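Long-range contacts in Ketoacyl_synth_N domain-containing protein (Photorhabdus luminescens subsp. laumondii, PDB 6SMO), which probably takes part in beta-ketoacyl-[acyl-carrier-protein] synthase chemistry, alongside a second ketoacyl synthase chain that is present in the same assembly: residues Val96-Gly101 with Tyr146-Gln151; Ile74-Met79 with Glu220-Leu225. One frame throughout, in Å; residues are numbered along the deposited sequence.

Interaction 1 of 2, residues Val96-Gly101 with Tyr146-Gln151; sequences VGIYVG and YGFSAQ
Val96 sets its CG1 methyl over the centre of the Phe148 ring in a CH-pi contact: CG1 lies 3.4 Å from the ring centroid, 15° off the ring normal. The opposite face of Phe148 takes CB of Tyr146, displaced toward the rim, so the ring lies between a methyl of strand 96-101 and CB of Tyr146, two residues before it at the end of helix 137-146. Ile98 CD1 completes the apolar group at the ring edge, near its plane, 4.0 Å from Phe148 CD2; the two side chains run roughly at a right angle.

Two hydrogen bonds form the polar part. One joins backbone to backbone, Ala150 N to Val96 O at 3.0 Å, with the N-H standing above the carbonyl plane. The other joins side chains: Gln151 NE2 donates to Tyr99 OH at 2.8 Å, nearly straight at 164°. Here Gln151 CG is anti to the backbone N (chi1 -175°) and the chain beyond stays extended, while the hydroxyl sits in the plane of the amide.

Close backbone approach is seen at Gly97, whose CA is 4.5 Å from Ala150 CA. Gly97 has no side chain, and its CA makes a CA-H...O contact with Gln151 O at 3.5 Å.

The loop joins helix 137-146 to strand 154-155, which pairs in parallel with strand 96-101; together they make a beta-alpha-beta crossover. The loop also meets the chain of the PKS_KS domain-containing protein: Phe148 O accepts a hydrogen bond from Asn293 ND2 of that chain, and the Ser149 backbone is hydrogen-bonded to the same chain.

With all touching residues buried, the chemistry implies a division of labour: Phe148 seats the loop apolarly, whereas the Ala150 and Gln151 bonds fix its position along the strand beside the subunit interface.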
# COMPACT_ATOMS: atom_id res chain seq x y z
N VAL C 96 -15.54 -9.51 4.74
CA VAL C 96 -14.27 -9.75 5.49
C VAL C 96 -13.12 -9.02 4.78
O VAL C 96 -12.94 -9.26 3.57
CB VAL C 96 -13.95 -11.26 5.64
CG1 VAL C 96 -12.75 -11.49 6.54
CG2 VAL C 96 -15.15 -12.05 6.14
N GLY C 97 -12.39 -8.18 5.51
CA GLY C 97 -11.24 -7.40 5.00
C GLY C 97 -9.96 -7.75 5.73
O GLY C 97 -10.03 -8.50 6.73
N ILE C 98 -8.82 -7.25 5.24
CA ILE C 98 -7.46 -7.50 5.79
C ILE C 98 -6.72 -6.16 5.89
O ILE C 98 -6.47 -5.55 4.83
CB ILE C 98 -6.68 -8.50 4.91
CG1 ILE C 98 -7.46 -9.80 4.68
CG2 ILE C 98 -5.30 -8.77 5.49
CD1 ILE C 98 -7.07 -10.52 3.42
N TYR C 99 -6.38 -5.72 7.11
CA TYR C 99 -5.60 -4.49 7.38
C TYR C 99 -4.20 -4.86 7.87
O TYR C 99 -4.08 -5.62 8.85
CB TYR C 99 -6.35 -3.59 8.37
CG TYR C 99 -7.24 -2.57 7.71
CD1 TYR C 99 -8.40 -2.95 7.07
CD2 TYR C 99 -6.90 -1.22 7.70
CE1 TYR C 99 -9.22 -2.02 6.45
CE2 TYR C 99 -7.71 -0.28 7.08
CZ TYR C 99 -8.88 -0.68 6.45
OH TYR C 99 -9.68 0.24 5.84
N VAL C 100 -3.18 -4.36 7.18
CA VAL C 100 -1.76 -4.71 7.48
C VAL C 100 -0.91 -3.46 7.70
O VAL C 100 -1.23 -2.42 7.14
CB VAL C 100 -1.17 -5.56 6.33
CG1 VAL C 100 0.16 -6.20 6.67
CG2 VAL C 100 -2.14 -6.61 5.83
N GLY C 101 0.10 -3.58 8.56
CA GLY C 101 1.14 -2.57 8.83
C GLY C 101 2.52 -3.12 8.55
O GLY C 101 2.88 -4.14 9.18
N TYR C 146 -7.62 -17.21 1.64
CA TYR C 146 -8.90 -17.21 2.40
C TYR C 146 -10.06 -16.72 1.53
O TYR C 146 -11.21 -17.11 1.82
CB TYR C 146 -8.76 -16.37 3.67
CG TYR C 146 -7.76 -16.90 4.67
CD1 TYR C 146 -8.03 -18.03 5.42
CD2 TYR C 146 -6.54 -16.28 4.85
CE1 TYR C 146 -7.11 -18.53 6.33
CE2 TYR C 146 -5.61 -16.76 5.76
CZ TYR C 146 -5.90 -17.89 6.50
OH TYR C 146 -4.99 -18.37 7.40
N GLY C 147 -9.79 -15.89 0.52
CA GLY C 147 -10.79 -15.39 -0.44
C GLY C 147 -11.51 -14.15 0.05
O GLY C 147 -12.56 -13.81 -0.54
N PHE C 148 -10.97 -13.46 1.06
CA PHE C 148 -11.55 -12.24 1.68
C PHE C 148 -11.52 -11.10 0.66
O PHE C 148 -10.44 -10.83 0.10
CB PHE C 148 -10.81 -11.88 2.97
CG PHE C 148 -10.83 -12.93 4.06
CD1 PHE C 148 -11.94 -13.76 4.24
CD2 PHE C 148 -9.76 -13.08 4.92
CE1 PHE C 148 -11.95 -14.71 5.25
CE2 PHE C 148 -9.77 -14.03 5.92
CZ PHE C 148 -10.87 -14.85 6.09
N SER C 149 -12.67 -10.45 0.44
CA SER C 149 -12.94 -9.55 -0.71
C SER C 149 -13.32 -8.12 -0.28
O SER C 149 -13.43 -7.27 -1.18
CB SER C 149 -14.01 -10.14 -1.59
OG SER C 149 -13.56 -11.35 -2.18
N ALA C 150 -13.49 -7.85 1.02
CA ALA C 150 -13.91 -6.52 1.54
C ALA C 150 -12.71 -5.57 1.58
O ALA C 150 -11.56 -6.04 1.41
CB ALA C 150 -14.54 -6.65 2.90
N GLN C 151 -12.98 -4.28 1.82
CA GLN C 151 -11.98 -3.18 1.92
C GLN C 151 -10.75 -3.68 2.68
O GLN C 151 -10.91 -4.14 3.82
CB GLN C 151 -12.61 -1.97 2.61
CG GLN C 151 -11.70 -0.75 2.67
CD GLN C 151 -12.42 0.46 3.21
OE1 GLN C 151 -13.41 0.92 2.65
NE2 GLN C 151 -11.92 0.99 4.32

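Interaction 2 of 2, residues Ile74-Met79 with Glu220-Leu225; sequences IVAVEM and EGAAFL
Ala222 CB meets Ala76 CB at 3.9 Å, methyl against methyl, and this is where strand 221-225 first touches helix 74-79. The two small side chains are consistent with the close spacing of the elements: the segment axes approach to 7.3 Å, and their N-to-C directions differ by 33°.

Ala223 points away from the helix, its side chain reaching Val319 and Ile320 of helix 319-329. Strand 218-229 is thus covered by helices on both sides, as expected of the layered alpha/beta thiolase fold to which ketoacyl synthases belong.

At Phe224 the chain turns a side chain toward the helix again. Val77 CG2 stands over one face of the ring, 3.6 Å from Phe224 CD2 and displaced toward the rim, in a CH-pi contact 15° off the ring normal. Val77 CG1 is anti to the backbone N (chi1 163°), while CG2, beside that N, is the branch that covers the ring. Ala76 CB approaches the same ring obliquely, 3.7 Å from Phe224 CD1. The backbone of Phe224 is hydrogen-bonded to Gly11 of strand 5-13.

Leu225 faces away once more, onto Val323 and Ser326 of helix 319-329.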
# COMPACT_ATOMS: atom_id res chain seq x y z
N ILE C 74 1.08 -14.66 7.47
CA ILE C 74 0.09 -15.74 7.17
C ILE C 74 -0.03 -16.68 8.37
O ILE C 74 -1.17 -17.06 8.71
CB ILE C 74 0.46 -16.48 5.87
CG1 ILE C 74 0.38 -15.56 4.65
CG2 ILE C 74 -0.40 -17.73 5.68
CD1 ILE C 74 1.18 -16.03 3.46
N VAL C 75 1.10 -17.04 9.00
CA VAL C 75 1.13 -17.97 10.18
C VAL C 75 0.46 -17.28 11.38
O VAL C 75 -0.20 -17.98 12.16
CB VAL C 75 2.56 -18.44 10.53
CG1 VAL C 75 3.18 -19.23 9.39
CG2 VAL C 75 3.48 -17.30 10.95
N ALA C 76 0.63 -15.96 11.51
CA ALA C 76 0.03 -15.13 12.58
C ALA C 76 -1.50 -15.07 12.40
O ALA C 76 -2.22 -15.22 13.41
CB ALA C 76 0.64 -13.75 12.58
N VAL C 77 -1.96 -14.87 11.16
CA VAL C 77 -3.41 -14.78 10.80
C VAL C 77 -4.07 -16.15 11.04
O VAL C 77 -5.20 -16.16 11.58
CB VAL C 77 -3.59 -14.31 9.34
CG1 VAL C 77 -4.99 -14.60 8.81
CG2 VAL C 77 -3.27 -12.83 9.19
N GLU C 78 -3.40 -17.24 10.67
CA GLU C 78 -3.93 -18.63 10.80
C GLU C 78 -4.15 -18.96 12.28
O GLU C 78 -5.21 -19.53 12.60
CB GLU C 78 -2.98 -19.64 10.14
CG GLU C 78 -3.49 -21.07 10.18
CD GLU C 78 -4.88 -21.29 9.59
OE1 GLU C 78 -5.10 -20.88 8.44
OE2 GLU C 78 -5.73 -21.86 10.30
N MET C 79 -3.19 -18.60 13.15
CA MET C 79 -3.26 -18.80 14.62
C MET C 79 -4.43 -18.00 15.20
O MET C 79 -5.16 -18.54 16.06
CB MET C 79 -1.96 -18.37 15.31
CG MET C 79 -0.81 -19.33 15.09
SD MET C 79 0.78 -18.65 15.61
CE MET C 79 1.89 -19.90 14.97
N GLU C 220 12.24 -9.32 14.95
CA GLU C 220 11.32 -9.47 13.80
C GLU C 220 10.16 -10.39 14.20
O GLU C 220 10.19 -10.93 15.30
CB GLU C 220 12.06 -10.05 12.60
CG GLU C 220 12.63 -11.43 12.84
CD GLU C 220 13.39 -11.98 11.65
OE1 GLU C 220 13.58 -13.21 11.58
OE2 GLU C 220 13.80 -11.18 10.81
N GLY C 221 9.18 -10.53 13.33
CA GLY C 221 8.02 -11.40 13.57
C GLY C 221 6.73 -10.78 13.07
O GLY C 221 6.80 -9.98 12.12
N ALA C 222 5.60 -11.14 13.68
CA ALA C 222 4.25 -10.69 13.28
C ALA C 222 3.28 -10.81 14.46
O ALA C 222 3.53 -11.62 15.37
CB ALA C 222 3.77 -11.50 12.10
N ALA C 223 2.21 -10.01 14.42
CA ALA C 223 1.11 -9.98 15.41
C ALA C 223 -0.18 -9.55 14.70
O ALA C 223 -0.14 -8.52 14.00
CB ALA C 223 1.46 -9.04 16.54
N PHE C 224 -1.26 -10.32 14.86
CA PHE C 224 -2.57 -10.09 14.20
C PHE C 224 -3.71 -10.31 15.21
O PHE C 224 -3.56 -11.15 16.12
CB PHE C 224 -2.73 -10.98 12.97
CG PHE C 224 -2.17 -10.40 11.70
CD1 PHE C 224 -0.83 -10.54 11.38
CD2 PHE C 224 -2.99 -9.69 10.83
CE1 PHE C 224 -0.32 -10.00 10.21
CE2 PHE C 224 -2.47 -9.15 9.66
CZ PHE C 224 -1.14 -9.30 9.35
N LEU C 225 -4.80 -9.56 15.03
CA LEU C 225 -6.05 -9.66 15.82
C LEU C 225 -7.22 -9.92 14.86
O LEU C 225 -7.17 -9.41 13.73
CB LEU C 225 -6.27 -8.35 16.60
CG LEU C 225 -5.20 -7.99 17.62
CD1 LEU C 225 -4.11 -7.13 16.99
CD2 LEU C 225 -5.81 -7.28 18.82

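In the fold
Both contacts are buried, but interaction 2 lies deeper, its centre about 9 Å from the centre of the chain against about 16 Å for interaction 1. Both involve one sheet, in which strand 180-187 pairs with strand 96-101 on one side and strand 218-229 on the other. Interaction 2, a helix laid on that sheet, is wholly apolar across its segments; interaction 1, a loop crossing a strand beside a second subunit, adds hydrogen bonds to its aromatic packing. They touch directly: Tyr146 OH is 2.7 Å from Glu78 OE1, a probable hydrogen bond linking helices 137-146 and 68-84. The centres of interaction 1 and interaction 2 are about 14 Å apart.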